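Local coordinates for fatty acid-binding protein TM_1468 (Thermotoga maritima, PDB 1MGP), which binds long-chain fatty acids such as palmitate and may take part in lipid transport or fatty acid metabolism, at residues Q90-V93 and E94-K97. Sequence-based numbering, arbitrary orientation.
With PLM (palmitic acid), chain B.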
loop_
_atom_site.group_PDB
_atom_site.type_symbol
_atom_site.label_atom_id
_atom_site.label_comp_id
_atom_site.label_asym_id
_atom_site.label_seq_id
_atom_site.Cartn_x
_atom_site.Cartn_y
_atom_site.Cartn_z
ATOM N N GLN A 90 -1.686 11.746 8.608
ATOM C CA GLN A 90 -0.751 11.909 7.503
ATOM C C GLN A 90 0.572 12.476 8.008
ATOM O O GLN A 90 0.669 12.939 9.144
ATOM C CB GLN A 90 -1.356 12.883 6.489
ATOM C CG GLN A 90 -1.516 14.288 7.072
ATOM C CD GLN A 90 -2.570 15.116 6.370
ATOM O OE1 GLN A 90 -3.720 14.694 6.235
ATOM N NE2 GLN A 90 -2.189 16.311 5.928
ATOM N N PRO A 91 1.621 12.432 7.172
ATOM C CA PRO A 91 2.897 12.984 7.627
ATOM C C PRO A 91 2.720 14.497 7.580
ATOM O O PRO A 91 1.849 14.995 6.870
ATOM C CB PRO A 91 3.890 12.510 6.565
ATOM C CG PRO A 91 3.219 11.309 5.943
ATOM C CD PRO A 91 1.776 11.730 5.887
ATOM N N SER A 92 3.529 15.234 8.326
ATOM C CA SER A 92 3.411 16.686 8.302
ATOM C C SER A 92 4.129 17.185 7.059
ATOM O O SER A 92 4.878 16.442 6.428
ATOM C CB SER A 92 4.073 17.295 9.539
ATOM O OG SER A 92 5.479 17.115 9.484
ATOM N N VAL A 93 3.891 18.440 6.701
ATOM C CA VAL A 93 4.548 19.041 5.549
ATOM C C VAL A 93 6.037 19.059 5.858
ATOM O O VAL A 93 6.870 18.786 4.996
ATOM C CB VAL A 93 4.041 20.483 5.321
ATOM C CG1 VAL A 93 4.944 21.219 4.336
ATOM C CG2 VAL A 93 2.606 20.441 4.802
ATOM N N GLU A 94 6.360 19.377 7.106
ATOM C CA GLU A 94 7.743 19.421 7.571
ATOM C C GLU A 94 8.416 18.064 7.359
ATOM O O GLU A 94 9.572 18.003 6.946
ATOM C CB GLU A 94 7.772 19.797 9.055
ATOM C CG GLU A 94 9.148 19.768 9.701
ATOM C CD GLU A 94 9.079 19.939 11.215
ATOM O OE1 GLU A 94 10.143 19.884 11.875
ATOM O OE2 GLU A 94 7.960 20.127 11.747
ATOM N N ASP A 95 7.701 16.977 7.648
ATOM C CA ASP A 95 8.265 15.638 7.456
ATOM C C ASP A 95 8.657 15.431 6.000
ATOM O O ASP A 95 9.722 14.894 5.706
ATOM C CB ASP A 95 7.262 14.540 7.838
ATOM C CG ASP A 95 7.001 14.477 9.321
ATOM O OD1 ASP A 95 7.917 14.830 10.096
ATOM O OD2 ASP A 95 5.885 14.055 9.706
ATOM N N PHE A 96 7.779 15.833 5.087
ATOM C CA PHE A 96 8.061 15.684 3.669
ATOM C C PHE A 96 9.246 16.548 3.254
ATOM O O PHE A 96 10.158 16.070 2.580
ATOM C CB PHE A 96 6.827 16.044 2.836
ATOM C CG PHE A 96 5.881 14.892 2.635
ATOM C CD1 PHE A 96 6.258 13.797 1.863
ATOM C CD2 PHE A 96 4.625 14.890 3.232
ATOM C CE1 PHE A 96 5.397 12.707 1.689
ATOM C CE2 PHE A 96 3.757 13.806 3.067
ATOM C CZ PHE A 96 4.145 12.716 2.293
ATOM N N LYS A 97 9.239 17.815 3.662
ATOM C CA LYS A 97 10.333 18.717 3.313
ATOM C C LYS A 97 11.677 18.144 3.756
ATOM O O LYS A 97 12.651 18.171 3.003
ATOM C CB LYS A 97 10.117 20.095 3.948
ATOM C CG LYS A 97 8.898 20.838 3.421
ATOM C CD LYS A 97 8.718 22.200 4.088
ATOM C CE LYS A 97 9.790 23.196 3.653
ATOM N NZ LYS A 97 9.525 24.570 4.190
HETATM C C1 PLM B . -4.420 9.171 7.480
HETATM O O1 PLM B . -4.287 10.152 6.723
HETATM O O2 PLM B . -4.670 9.288 8.698
HETATM C C2 PLM B . -4.270 7.771 6.891
HETATM C C3 PLM B . -5.602 7.110 6.535
HETATM C C4 PLM B . -5.360 5.723 5.964
HETATM C C5 PLM B . -6.655 5.030 5.594
HETATM C C6 PLM B . -6.444 3.568 5.283
HETATM C C7 PLM B . -7.754 2.875 4.948
HETATM C C8 PLM B . -7.570 1.371 4.878
HETATM C C9 PLM B . -7.308 0.913 3.452
HETATM C CA PLM B . -6.677 -0.462 3.432
HETATM C CB PLM B . -6.504 -0.965 2.015
HETATM C CC PLM B . -5.861 -2.340 2.024
HETATM C CD PLM B . -5.666 -2.881 0.609
HETATM C CE PLM B . -5.007 -4.270 0.642
HETATM C CF PLM B . -4.761 -4.839 -0.756
HETATM C CG PLM B . -3.385 -4.456 -1.295
HETATM O O HOH W 1 6.638 17.493 11.855
#
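Ser92 and Asp95 form a capping box at the start of helix 93-105. Ser92 is the N-cap, and its OG accepts from Asp95 N at 2.9 Å. Its chi1 of 68° sets OG between the backbone N and the carbonyl carbon, facing the first turn. The return bond runs from Ser92 N to Asp95 OD2, 3.0 Å long and nearly straight at 166°. This N-H meets the carboxylate from above its plane, not within it. OD2 is also hydrogen-bonded to Tyr54 OH, so this oxygen has two partners. A water bonds to Ser92 OG at 2.7 Å and donates to Glu94 OE2, which the extended Glu94 chain carries out to it.

Beside the box, Pro91 packs obliquely against the Phe96 ring. Its CB lies 3.7 Å from Phe96 CE2, and CG is close to the same carbon. Ile51 of strand 48-56 touches both residues, and Phe96 also reaches Ser126 and Ala130 of helix 123-133. On another side of the turn, Val93 CG1 lies 3.9 Å from Lys97 CD. Lys97 NZ goes on to a salt bridge with Glu133.

The preceding loop leads back to Thr88, which binds the palmitate carboxylate together with Ser121. The capping box thus occupies the N-H groups of Ser92 and Asp95 at the loop-helix junction, and the acidic Asp95 probably interacts favourably with the helix dipole.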